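Long-range contacts in single-stranded DNA-binding protein (Thermus aquaticus, PDB 2FXQ), which binds single-stranded DNA and is predicted to recruit partner proteins during DNA replication, recombination and repair: residues 7-12 with 77-82; 127-132 with 198-203; 191-196 with 224-229. All coordinates share one frame; numbering follows the deposited sequence.

Interaction 1 lies in the first of the two OB-type ranges of the chain, and interactions 2 and 3 lie in the second. Interactions 1 and 2 are buried near the middle of the chain and touch each other, because strands 5-14 and 129-137 are neighbours. Interaction 3 sits about 19 Å from interaction 2, centre to centre, and is only partly buried. It shares strand 194-207 with interaction 2, and Ile132 packs on Leu196 between them. The chemistry changes with place. Interaction 1 has an apolar face and a face where Glu79 lies among aromatic and aliphatic groups. Interaction 2 adds an asparagine amide bonded to backbone, and interaction 3 ends in a charge pair and a water bridge.

Interaction 1. Residues 7-12 with 77-82; sequences QVFLIG and FVEGRL
Val8 and Gly80 form an antiparallel hydrogen-bonded pair between two strands of the first OB fold. Val8 N donates to Gly80 O at 2.9 Å, from above the carbonyl plane and not along a lone pair. Gly80 N returns a bond to Val8 O. Leu10 and Val78 make the second pair of this kind, with Val78 N 2.8 Å from Leu10 O. Phe9 with Glu79 and Ile11 with Phe77 are the non-hydrogen-bonded pairs. Here CA-H...O contacts run from Glu79 CA to Val8 O and from Phe9 CA to Val78 O.

Val8, Leu10 and Val78 share one face of the sheet. Val8 CG2, anti to the carbonyl carbon, meets Leu82 CG at 3.6 Å, the two side chains crossing at about a right angle.

The other face carries Phe9, Ile11, Phe77 and Glu79. Ile11 CG1 touches the edge of the Phe77 ring, 3.6 Å from CD1. Glu79 CG is anti to the carbonyl carbon and the chain is extended beyond it (chi2 -167°). This brings OE1 to the edge of the Phe9 ring, in its plane and 3.5 Å from CD1. The carboxylate plane is turned 78° from the ring. An alanine in place of Glu79 would probably open a gap beside the Phe9 ring and leave Gln7 of the second subunit without its acceptor.

Farther out, Val99 packs on Val8 and Val78, and Leu128 packs on Phe9, Ile11 and Phe77. The Phe9 rings of the two subunits meet with steeply inclined planes. Beside them Gln7 NE2 donates to Glu79 OE2 of the second subunit, and Glu79 OE2 of this chain accepts from Gln7 NE2 of that subunit.

Interaction 2. Residues 127-132 with 198-203; sequences ALNQVI and IGRLVN
Asn129 reaches across to Leu201 with its side-chain amide, where strand 129-137 runs antiparallel to strand 194-207 in the second OB fold. Its CG is anti to the backbone N (chi1 165°), and this carries the amide from CB over to the backbone of the partner strand. CG lies 3.7 Å from Arg200 CB. OD1 accepts from Leu201 N at 2.8 Å, in a nearly straight bond of 177°. ND2 donates to Leu201 O, also at 2.8 Å, on a lone pair of that oxygen, which lies in the plane of the Asn129 amide. One side chain thus takes both backbone polar atoms of Leu201. ND2 also bonds Asp38, and Leu201 O also bonds His54.

Further along, the backbones pair directly. Val131 and Gly199 exchange two hydrogen bonds. Gly199 O accepts from Val131 N and from a water that also donates to Gln130 OE1. Val131 CG2 packs 3.9 Å from Leu201 CG. Ile132 and Ile198 lie side by side, and Leu128 of the second subunit packs on Ile198.

The Arg200 side chain leads away from Asn129 to a salt bridge with Glu220. The two bonds at Leu201 should keep the Asn129 amide from turning: a flip would set ND2 against Leu201 N and OD1 against Leu201 O.

Interaction 3. Residues 191-196 with 224-229; sequences KGDGLL and LERPTR
Gly194 O and Arg226 NE are joined by a water beyond the last strand pair. The water donates to Gly194 O at 2.7 Å and accepts from Arg226 NE at 2.8 Å, lying at the edge of the guanidinium and in its plane. The Arg226 chain bends at chi3 (75°), which turns its tip back toward Asp193. NH2 then stands 3.4 Å from Asp193 OD1. This oxygen lies well out of the guanidinium plane, so the salt bridge rests on charge and no N-H points at it. Asp193 OD1 also accepts from Arg190 N.

The segments belong to the beta hairpin 194-207 with 213-225 of the second OB fold. Leu196 and Glu225 form the antiparallel hydrogen-bonded pair between the two segments. Leu196 N donates to Glu225 O at 2.8 Å, and Glu225 N bonds Leu196 O in return.

Leu195 CD1 rests 3.4 Å from Glu225 O, and its CD2 meets Leu224 CD2. Leu155 of strand 151-160 packs on both leucines. Pro227 sets its ring against the backbone of Gly194, with CD 3.5 Å from Gly194 C. The glycine lets the ring come this close. In the second subunit, Phe77 packs on Leu196 and Leu75 on Glu225.

Interaction 1. Residues 7-12 with 77-82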
ATOM      1  N   GLN A   7      -5.529   4.923   6.332  1.00 17.54           N
ATOM      2  CA  GLN A   7      -5.748   3.743   5.479  1.00 17.65           C
ATOM      3  C   GLN A   7      -4.889   2.632   5.938  1.00 18.73           C
ATOM      4  O   GLN A   7      -3.727   2.847   6.218  1.00 21.06           O
ATOM      5  CB  GLN A   7      -5.335   4.053   3.998  1.00 15.72           C
ATOM      6  CG  GLN A   7      -6.105   5.323   3.476  1.00 22.17           C
ATOM      7  CD  GLN A   7      -5.674   5.725   2.038  1.00 24.61           C
ATOM      8  OE1 GLN A   7      -4.498   5.620   1.707  1.00 23.66           O
ATOM      9  NE2 GLN A   7      -6.626   6.142   1.193  1.00 20.17           N
ATOM     10  N   VAL A   8      -5.449   1.420   5.978  1.00 17.89           N
ATOM     11  CA  VAL A   8      -4.733   0.239   6.431  1.00 18.76           C
ATOM     12  C   VAL A   8      -4.971  -0.866   5.388  1.00 19.40           C
ATOM     13  O   VAL A   8      -6.113  -1.003   4.872  1.00 15.70           O
ATOM     14  CB  VAL A   8      -5.355  -0.299   7.792  1.00 23.99           C
ATOM     15  CG1 VAL A   8      -4.614  -1.597   8.244  1.00 18.87           C
ATOM     16  CG2 VAL A   8      -5.369   0.813   8.849  1.00 23.21           C
ATOM     17  N   PHE A   9      -3.919  -1.643   5.071  1.00 19.47           N
ATOM     18  CA  PHE A   9      -3.999  -2.775   4.121  1.00 21.85           C
ATOM     19  C   PHE A   9      -3.311  -3.898   4.806  1.00 21.64           C
ATOM     20  O   PHE A   9      -2.180  -3.717   5.312  1.00 23.38           O
ATOM     21  CB  PHE A   9      -3.217  -2.430   2.807  1.00 22.10           C
ATOM     22  CG  PHE A   9      -3.585  -1.089   2.227  1.00 23.60           C
ATOM     23  CD1 PHE A   9      -4.508  -0.994   1.197  1.00 20.45           C
ATOM     24  CD2 PHE A   9      -3.031   0.113   2.748  1.00 22.67           C
ATOM     25  CE1 PHE A   9      -4.930   0.279   0.704  1.00 26.03           C
ATOM     26  CE2 PHE A   9      -3.434   1.381   2.214  1.00 25.02           C
ATOM     27  CZ  PHE A   9      -4.370   1.450   1.224  1.00 26.09           C
ATOM     28  N   LEU A  10      -3.965  -5.063   4.917  1.00 20.39           N
ATOM     29  CA  LEU A  10      -3.390  -6.149   5.698  1.00 18.26           C
ATOM     30  C   LEU A  10      -3.767  -7.401   5.008  1.00 14.84           C
ATOM     31  O   LEU A  10      -4.898  -7.506   4.454  1.00 17.19           O
ATOM     32  CB  LEU A  10      -4.126  -6.270   7.052  1.00 23.11           C
ATOM     33  CG  LEU A  10      -3.785  -5.466   8.239  1.00 24.30           C
ATOM     34  CD1 LEU A  10      -4.734  -5.924   9.399  1.00 20.80           C
ATOM     35  CD2 LEU A  10      -2.262  -5.631   8.526  1.00 23.23           C
ATOM     36  N   ILE A  11      -2.855  -8.340   4.965  1.00 15.76           N
ATOM     37  CA  ILE A  11      -3.291  -9.722   4.766  1.00 17.55           C
ATOM     38  C   ILE A  11      -2.785 -10.463   5.993  1.00 18.36           C
ATOM     39  O   ILE A  11      -1.596 -10.371   6.324  1.00 19.96           O
ATOM     40  CB  ILE A  11      -2.616 -10.341   3.492  1.00 16.33           C
ATOM     41  CG1 ILE A  11      -3.098  -9.593   2.230  1.00 15.61           C
ATOM     42  CG2 ILE A  11      -2.866 -11.912   3.436  1.00 18.20           C
ATOM     43  CD1 ILE A  11      -2.289 -10.000   0.913  1.00 21.72           C
ATOM     44  N   GLY A  12      -3.643 -11.256   6.630  1.00 21.17           N
ATOM     45  CA  GLY A  12      -3.235 -12.038   7.801  1.00 21.47           C
ATOM     46  C   GLY A  12      -4.058 -13.287   7.892  1.00 20.78           C
ATOM     47  O   GLY A  12      -5.058 -13.459   7.159  1.00 19.31           O
ATOM     48  N   PHE A  77      -7.660 -10.733   3.200  1.00 15.83           N
ATOM     49  CA  PHE A  77      -7.181  -9.417   2.792  1.00 14.73           C
ATOM     50  C   PHE A  77      -8.168  -8.368   3.317  1.00 15.19           C
ATOM     51  O   PHE A  77      -9.379  -8.527   3.228  1.00 16.15           O
ATOM     52  CB  PHE A  77      -7.125  -9.378   1.223  1.00 13.99           C
ATOM     53  CG  PHE A  77      -6.859  -8.012   0.661  1.00 16.33           C
ATOM     54  CD1 PHE A  77      -5.669  -7.427   0.886  1.00 18.96           C
ATOM     55  CD2 PHE A  77      -7.809  -7.338  -0.089  1.00 23.53           C
ATOM     56  CE1 PHE A  77      -5.366  -6.127   0.355  1.00 20.62           C
ATOM     57  CE2 PHE A  77      -7.539  -6.051  -0.653  1.00 21.76           C
ATOM     58  CZ  PHE A  77      -6.307  -5.467  -0.438  1.00 17.55           C
ATOM     59  N   VAL A  78      -7.654  -7.302   3.933  1.00 15.44           N
ATOM     60  CA  VAL A  78      -8.495  -6.290   4.570  1.00 14.06           C
ATOM     61  C   VAL A  78      -8.051  -4.929   4.063  1.00 17.69           C
ATOM     62  O   VAL A  78      -6.853  -4.688   3.959  1.00 15.64           O
ATOM     63  CB  VAL A  78      -8.181  -6.297   6.130  1.00 16.71           C
ATOM     64  CG1 VAL A  78      -8.992  -5.225   6.814  1.00 16.11           C
ATOM     65  CG2 VAL A  78      -8.438  -7.690   6.704  1.00 24.75           C
ATOM     66  N   GLU A  79      -8.992  -4.059   3.733  1.00 13.26           N
ATOM     67  CA  GLU A  79      -8.695  -2.636   3.690  1.00 16.19           C
ATOM     68  C   GLU A  79      -9.600  -1.903   4.666  1.00 18.57           C
ATOM     69  O   GLU A  79     -10.791  -2.212   4.802  1.00 19.47           O
ATOM     70  CB  GLU A  79      -8.912  -2.051   2.266  1.00 17.25           C
ATOM     71  CG  GLU A  79      -7.923  -2.627   1.240  1.00 18.33           C
ATOM     72  CD  GLU A  79      -7.890  -1.864  -0.090  1.00 23.31           C
ATOM     73  OE1 GLU A  79      -7.032  -2.207  -0.972  1.00 19.84           O
ATOM     74  OE2 GLU A  79      -8.629  -0.866  -0.198  1.00 20.36           O
ATOM     75  N   GLY A  80      -9.036  -0.936   5.372  1.00 17.56           N
ATOM     76  CA  GLY A  80      -9.864  -0.250   6.349  1.00 19.92           C
ATOM     77  C   GLY A  80      -9.154   0.965   6.879  1.00 21.95           C
ATOM     78  O   GLY A  80      -8.334   1.573   6.171  1.00 17.78           O
ATOM     79  N   ARG A  81      -9.489   1.302   8.111  1.00 16.77           N
ATOM     80  CA  ARG A  81      -8.947   2.495   8.762  1.00 16.25           C
ATOM     81  C   ARG A  81      -8.669   2.133  10.230  1.00 16.99           C
ATOM     82  O   ARG A  81      -9.277   1.219  10.790  1.00 20.01           O
ATOM     83  CB  ARG A  81      -9.908   3.700   8.584  1.00 19.90           C
ATOM     84  CG  ARG A  81     -11.299   3.519   9.217  1.00 27.06           C
ATOM     85  CD  ARG A  81     -12.214   4.738   8.967  1.00 39.63           C
ATOM     86  NE  ARG A  81     -13.425   4.702   9.790  1.00 52.45           N
ATOM     87  CZ  ARG A  81     -14.550   4.036   9.497  1.00 58.60           C
ATOM     88  NH1 ARG A  81     -14.637   3.307   8.392  1.00 58.26           N
ATOM     89  NH2 ARG A  81     -15.582   4.080  10.337  1.00 56.93           N
ATOM     90  N   LEU A  82      -7.791   2.888  10.881  1.00 17.05           N
ATOM     91  CA  LEU A  82      -7.552   2.725  12.302  1.00 22.27           C
ATOM     92  C   LEU A  82      -8.563   3.450  13.135  1.00 25.60           C
ATOM     93  O   LEU A  82      -8.926   4.590  12.842  1.00 24.16           O
ATOM     94  CB  LEU A  82      -6.177   3.240  12.691  1.00 24.13           C
ATOM     95  CG  LEU A  82      -5.102   2.447  12.031  1.00 24.95           C
ATOM     96  CD1 LEU A  82      -3.813   3.181  12.365  1.00 30.26           C
ATOM     97  CD2 LEU A  82      -5.030   0.999  12.572  1.00 25.62           C
TER

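Interaction 2. Residues 127-132 with 198-203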
ATOM      1  N   ALA A 127       4.945  -9.798   2.476  1.00 42.84           N
ATOM      2  CA  ALA A 127       4.095  -9.363   3.614  1.00 47.13           C
ATOM      3  C   ALA A 127       3.170  -8.190   3.223  1.00 42.84           C
ATOM      4  O   ALA A 127       3.625  -7.270   2.518  1.00 41.16           O
ATOM      5  CB  ALA A 127       5.000  -8.954   4.800  1.00 45.20           C
ATOM      6  N   LEU A 128       1.907  -8.203   3.671  1.00 40.46           N
ATOM      7  CA  LEU A 128       1.061  -7.017   3.583  1.00 33.86           C
ATOM      8  C   LEU A 128       0.597  -6.577   5.024  1.00 29.08           C
ATOM      9  O   LEU A 128      -0.261  -7.159   5.700  1.00 21.84           O
ATOM     10  CB  LEU A 128      -0.060  -7.149   2.523  1.00 32.01           C
ATOM     11  CG  LEU A 128      -0.757  -5.847   2.084  1.00 35.44           C
ATOM     12  CD1 LEU A 128       0.069  -5.025   1.085  1.00 42.11           C
ATOM     13  CD2 LEU A 128      -2.156  -6.026   1.539  1.00 40.52           C
ATOM     14  N   ASN A 129       1.246  -5.517   5.486  1.00 25.26           N
ATOM     15  CA  ASN A 129       0.808  -4.852   6.676  1.00 22.67           C
ATOM     16  C   ASN A 129       1.268  -3.440   6.411  1.00 22.35           C
ATOM     17  O   ASN A 129       2.449  -3.133   6.560  1.00 18.29           O
ATOM     18  CB  ASN A 129       1.536  -5.486   7.838  1.00 21.10           C
ATOM     19  CG  ASN A 129       1.461  -4.674   9.080  1.00 23.46           C
ATOM     20  OD1 ASN A 129       0.742  -3.685   9.101  1.00 21.01           O
ATOM     21  ND2 ASN A 129       2.143  -5.123  10.160  1.00 23.32           N
ATOM     22  N   GLN A 130       0.379  -2.611   5.899  1.00 16.57           N
ATOM     23  CA  GLN A 130       0.730  -1.247   5.517  1.00 17.97           C
ATOM     24  C   GLN A 130      -0.268  -0.258   6.078  1.00 21.38           C
ATOM     25  O   GLN A 130      -1.494  -0.499   6.043  1.00 21.96           O
ATOM     26  CB  GLN A 130       0.740  -1.076   3.973  1.00 22.26           C
ATOM     27  CG  GLN A 130       1.061   0.451   3.510  1.00 31.40           C
ATOM     28  CD  GLN A 130       1.754   0.607   2.130  1.00 37.80           C
ATOM     29  OE1 GLN A 130       2.994   0.482   2.006  1.00 37.27           O
ATOM     30  NE2 GLN A 130       0.948   0.889   1.105  1.00 33.85           N
ATOM     31  N   VAL A 131       0.232   0.878   6.600  1.00 16.81           N
ATOM     32  CA  VAL A 131      -0.658   1.905   7.023  1.00 13.91           C
ATOM     33  C   VAL A 131      -0.222   3.215   6.324  1.00 16.22           C
ATOM     34  O   VAL A 131       0.974   3.457   6.171  1.00 18.80           O
ATOM     35  CB  VAL A 131      -0.451   2.100   8.581  1.00 17.34           C
ATOM     36  CG1 VAL A 131      -1.275   3.308   9.044  1.00 19.43           C
ATOM     37  CG2 VAL A 131      -0.871   0.786   9.382  1.00 22.51           C
ATOM     38  N   ILE A 132      -1.202   4.025   5.869  1.00 15.98           N
ATOM     39  CA  ILE A 132      -0.894   5.352   5.322  1.00 16.34           C
ATOM     40  C   ILE A 132      -1.681   6.335   6.196  1.00 18.69           C
ATOM     41  O   ILE A 132      -2.923   6.223   6.315  1.00 19.50           O
ATOM     42  CB  ILE A 132      -1.292   5.468   3.872  1.00 17.38           C
ATOM     43  CG1 ILE A 132      -0.488   4.443   3.039  1.00 17.53           C
ATOM     44  CG2 ILE A 132      -0.971   6.940   3.362  1.00 17.78           C
ATOM     45  CD1 ILE A 132      -0.887   4.462   1.462  1.00 21.02           C
ATOM     46  N   ILE A 198       4.112   6.483   6.080  1.00 15.83           N
ATOM     47  CA  ILE A 198       3.867   5.196   5.461  1.00 16.04           C
ATOM     48  C   ILE A 198       4.454   4.224   6.491  1.00 15.66           C
ATOM     49  O   ILE A 198       5.618   4.357   6.845  1.00 14.25           O
ATOM     50  CB  ILE A 198       4.554   5.014   4.052  1.00 22.31           C
ATOM     51  CG1 ILE A 198       4.402   6.241   3.083  1.00 23.64           C
ATOM     52  CG2 ILE A 198       4.162   3.602   3.428  1.00 20.91           C
ATOM     53  CD1 ILE A 198       3.034   6.505   2.515  1.00 25.86           C
ATOM     54  N   GLY A 199       3.658   3.304   7.007  1.00 18.44           N
ATOM     55  CA  GLY A 199       4.214   2.461   8.045  1.00 21.13           C
ATOM     56  C   GLY A 199       3.515   1.120   8.094  1.00 21.58           C
ATOM     57  O   GLY A 199       2.958   0.687   7.111  1.00 17.11           O
ATOM     58  N   ARG A 200       3.527   0.507   9.263  1.00 16.60           N
ATOM     59  CA  ARG A 200       2.921  -0.808   9.415  1.00 14.93           C
ATOM     60  C   ARG A 200       2.409  -0.872  10.837  1.00 17.65           C
ATOM     61  O   ARG A 200       2.874  -0.133  11.709  1.00 18.61           O
ATOM     62  CB  ARG A 200       3.970  -1.903   9.147  1.00 18.62           C
ATOM     63  CG  ARG A 200       5.209  -1.863  10.006  1.00 21.84           C
ATOM     64  CD  ARG A 200       6.125  -3.043   9.608  1.00 27.23           C
ATOM     65  NE  ARG A 200       7.362  -2.984  10.362  1.00 28.84           N
ATOM     66  CZ  ARG A 200       8.377  -3.831  10.189  1.00 33.59           C
ATOM     67  NH1 ARG A 200       8.296  -4.833   9.322  1.00 27.02           N
ATOM     68  NH2 ARG A 200       9.449  -3.716  10.932  1.00 28.82           N
ATOM     69  N   LEU A 201       1.527  -1.824  11.084  1.00 15.48           N
ATOM     70  CA  LEU A 201       0.905  -1.911  12.408  1.00 19.39           C
ATOM     71  C   LEU A 201       1.671  -2.926  13.223  1.00 24.31           C
ATOM     72  O   LEU A 201       1.955  -4.028  12.732  1.00 33.17           O
ATOM     73  CB  LEU A 201      -0.512  -2.447  12.208  1.00 29.30           C
ATOM     74  CG  LEU A 201      -1.683  -1.526  12.391  1.00 36.74           C
ATOM     75  CD1 LEU A 201      -2.946  -2.373  12.837  1.00 36.91           C
ATOM     76  CD2 LEU A 201      -1.483  -0.427  13.428  1.00 32.13           C
ATOM     77  N   VAL A 202       2.130  -2.536  14.417  1.00 24.84           N
ATOM     78  CA  VAL A 202       2.947  -3.474  15.193  1.00 23.78           C
ATOM     79  C   VAL A 202       2.347  -3.606  16.586  1.00 23.76           C
ATOM     80  O   VAL A 202       1.503  -2.835  16.988  1.00 25.13           O
ATOM     81  CB  VAL A 202       4.451  -3.003  15.318  1.00 21.26           C
ATOM     82  CG1 VAL A 202       5.153  -2.915  13.922  1.00 20.43           C
ATOM     83  CG2 VAL A 202       4.501  -1.659  15.990  1.00 26.28           C
ATOM     84  N   ASN A 203       2.877  -4.555  17.363  1.00 23.63           N
ATOM     85  CA  ASN A 203       2.412  -4.727  18.719  1.00 26.26           C
ATOM     86  C   ASN A 203       3.573  -4.367  19.625  1.00 27.65           C
ATOM     87  O   ASN A 203       4.650  -4.921  19.500  1.00 31.34           O
ATOM     88  CB  ASN A 203       2.045  -6.184  19.000  1.00 22.14           C
ATOM     89  CG  ASN A 203       0.860  -6.676  18.178  1.00 29.96           C
ATOM     90  OD1 ASN A 203       1.037  -7.544  17.384  1.00 34.53           O
ATOM     91  ND2 ASN A 203      -0.352  -6.158  18.428  1.00 25.27           N
TER
HETATM   92  O   HOH W   1       4.561   0.214   4.474  1.00 39.92           O

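Interaction 3. Residues 191-196 with 224-229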
ATOM      1  N   LYS A 191       4.822  20.673  17.136  1.00 20.14           N
ATOM      2  CA  LYS A 191       3.382  20.560  17.241  1.00 18.22           C
ATOM      3  C   LYS A 191       2.755  21.381  16.124  1.00 18.51           C
ATOM      4  O   LYS A 191       3.236  22.499  15.822  1.00 17.06           O
ATOM      5  CB  LYS A 191       2.959  21.128  18.642  1.00 17.72           C
ATOM      6  CG  LYS A 191       1.468  21.369  18.825  1.00 19.33           C
ATOM      7  CD  LYS A 191       1.227  22.130  20.181  1.00 27.29           C
ATOM      8  CE  LYS A 191      -0.087  21.713  20.770  1.00 30.20           C
ATOM      9  NZ  LYS A 191      -0.397  22.596  21.947  1.00 40.21           N
ATOM     10  N   GLY A 192       1.742  20.825  15.467  1.00 23.88           N
ATOM     11  CA  GLY A 192       1.098  21.515  14.361  1.00 21.91           C
ATOM     12  C   GLY A 192       1.544  21.108  12.968  1.00 22.97           C
ATOM     13  O   GLY A 192       0.755  21.240  12.039  1.00 20.65           O
ATOM     14  N   ASP A 193       2.778  20.612  12.811  1.00 18.83           N
ATOM     15  CA  ASP A 193       3.330  20.334  11.471  1.00 17.15           C
ATOM     16  C   ASP A 193       2.531  19.197  10.827  1.00 17.43           C
ATOM     17  O   ASP A 193       2.128  18.232  11.490  1.00 17.26           O
ATOM     18  CB  ASP A 193       4.831  19.938  11.591  1.00 17.09           C
ATOM     19  CG  ASP A 193       5.729  21.129  11.855  1.00 28.65           C
ATOM     20  OD1 ASP A 193       6.934  20.907  12.193  1.00 28.85           O
ATOM     21  OD2 ASP A 193       5.312  22.315  11.711  1.00 26.60           O
ATOM     22  N   GLY A 194       2.335  19.290   9.522  1.00 17.67           N
ATOM     23  CA  GLY A 194       1.721  18.234   8.745  1.00 17.96           C
ATOM     24  C   GLY A 194       2.761  17.119   8.547  1.00 15.38           C
ATOM     25  O   GLY A 194       4.002  17.338   8.510  1.00 16.80           O
ATOM     26  N   LEU A 195       2.245  15.900   8.468  1.00 16.32           N
ATOM     27  CA  LEU A 195       3.081  14.733   8.328  1.00 17.41           C
ATOM     28  C   LEU A 195       2.341  13.667   7.532  1.00 21.05           C
ATOM     29  O   LEU A 195       1.200  13.309   7.868  1.00 19.20           O
ATOM     30  CB  LEU A 195       3.429  14.195   9.713  1.00 20.60           C
ATOM     31  CG  LEU A 195       4.479  13.081   9.754  1.00 20.17           C
ATOM     32  CD1 LEU A 195       5.820  13.583   9.149  1.00 23.49           C
ATOM     33  CD2 LEU A 195       4.647  12.557  11.213  1.00 22.23           C
ATOM     34  N   LEU A 196       3.036  13.084   6.534  1.00 16.61           N
ATOM     35  CA  LEU A 196       2.575  11.848   5.866  1.00 16.01           C
ATOM     36  C   LEU A 196       3.377  10.656   6.402  1.00 15.76           C
ATOM     37  O   LEU A 196       4.614  10.726   6.459  1.00 17.71           O
ATOM     38  CB  LEU A 196       2.848  12.008   4.353  1.00 13.87           C
ATOM     39  CG  LEU A 196       2.650  10.725   3.471  1.00 17.17           C
ATOM     40  CD1 LEU A 196       1.157  10.311   3.495  1.00 19.09           C
ATOM     41  CD2 LEU A 196       3.057  11.010   2.029  1.00 17.90           C
ATOM     42  N   LEU A 224       8.607   8.842   6.285  1.00 15.47           N
ATOM     43  CA  LEU A 224       7.915  10.033   6.712  1.00 16.91           C
ATOM     44  C   LEU A 224       8.225  11.166   5.698  1.00 17.37           C
ATOM     45  O   LEU A 224       9.355  11.311   5.231  1.00 19.09           O
ATOM     46  CB  LEU A 224       8.471  10.524   8.100  1.00 13.05           C
ATOM     47  CG  LEU A 224       8.243   9.580   9.301  1.00 16.61           C
ATOM     48  CD1 LEU A 224       8.925  10.204  10.531  1.00 19.06           C
ATOM     49  CD2 LEU A 224       6.758   9.413   9.524  1.00 16.46           C
ATOM     50  N   GLU A 225       7.208  11.941   5.358  1.00 25.93           N
ATOM     51  CA  GLU A 225       7.377  13.040   4.440  1.00 25.75           C
ATOM     52  C   GLU A 225       6.524  14.176   4.978  1.00 29.06           C
ATOM     53  O   GLU A 225       5.600  13.951   5.729  1.00 24.21           O
ATOM     54  CB  GLU A 225       6.913  12.695   3.005  1.00 27.41           C
ATOM     55  CG  GLU A 225       7.643  11.520   2.334  1.00 22.14           C
ATOM     56  CD  GLU A 225       9.125  11.805   2.058  1.00 37.31           C
ATOM     57  OE1 GLU A 225       9.919  10.848   1.825  1.00 33.48           O
ATOM     58  OE2 GLU A 225       9.531  12.991   2.102  1.00 31.11           O
ATOM     59  N   ARG A 226       6.833  15.391   4.534  1.00 27.55           N
ATOM     60  CA  ARG A 226       6.054  16.547   4.880  1.00 30.42           C
ATOM     61  C   ARG A 226       5.192  17.066   3.717  1.00 26.20           C
ATOM     62  O   ARG A 226       5.725  17.469   2.680  1.00 28.45           O
ATOM     63  CB  ARG A 226       7.045  17.662   5.230  1.00 35.67           C
ATOM     64  CG  ARG A 226       7.969  17.335   6.369  1.00 39.42           C
ATOM     65  CD  ARG A 226       8.839  18.520   6.743  1.00 49.59           C
ATOM     66  NE  ARG A 226       8.034  19.496   7.464  1.00 53.78           N
ATOM     67  CZ  ARG A 226       8.549  20.362   8.317  1.00 60.70           C
ATOM     68  NH1 ARG A 226       9.866  20.354   8.532  1.00 58.51           N
ATOM     69  NH2 ARG A 226       7.761  21.212   8.959  1.00 50.24           N
ATOM     70  N   PRO A 227       3.884  17.114   3.887  1.00 29.46           N
ATOM     71  CA  PRO A 227       3.001  17.639   2.851  1.00 30.35           C
ATOM     72  C   PRO A 227       3.245  19.149   2.752  1.00 36.64           C
ATOM     73  O   PRO A 227       3.608  19.785   3.738  1.00 30.85           O
ATOM     74  CB  PRO A 227       1.600  17.347   3.382  1.00 32.17           C
ATOM     75  CG  PRO A 227       1.783  17.198   4.860  1.00 38.56           C
ATOM     76  CD  PRO A 227       3.139  16.634   5.079  1.00 33.46           C
ATOM     77  N   THR A 228       3.178  19.687   1.568  1.00 34.62           N
ATOM     78  CA  THR A 228       3.309  21.142   1.462  1.00 44.06           C
ATOM     79  C   THR A 228       2.216  21.840   2.325  1.00 45.66           C
ATOM     80  O   THR A 228       1.082  21.360   2.393  1.00 43.52           O
ATOM     81  CB  THR A 228       3.276  21.533  -0.029  1.00 45.22           C
ATOM     82  OG1 THR A 228       4.409  20.923  -0.672  1.00 46.09           O
ATOM     83  CG2 THR A 228       3.571  23.000  -0.200  1.00 53.37           C
ATOM     84  N   ARG A 229       2.613  22.912   3.024  1.00 49.55           N
ATOM     85  CA  ARG A 229       1.783  23.823   3.865  1.00 56.74           C
ATOM     86  C   ARG A 229       2.482  24.199   5.187  1.00 57.07           C
ATOM     87  O   ARG A 229       2.008  25.028   5.989  1.00 59.03           O
ATOM     88  CB  ARG A 229       0.363  23.305   4.127  1.00 61.09           C
ATOM     89  CG  ARG A 229      -0.731  24.325   3.940  1.00 69.22           C
ATOM     90  CD  ARG A 229      -1.212  24.460   2.505  1.00 85.79           C
ATOM     91  NE  ARG A 229      -0.099  24.502   1.549  1.00 96.59           N
ATOM     92  CZ  ARG A 229      -0.216  24.841   0.263  1.00106.13           C
ATOM     93  NH1 ARG A 229      -1.406  25.164  -0.244  1.00111.25           N
ATOM     94  NH2 ARG A 229       0.854  24.850  -0.524  1.00105.99           N
TER
HETATM   95  O   HOH W   2       5.289  19.603   7.986  1.00 36.24           O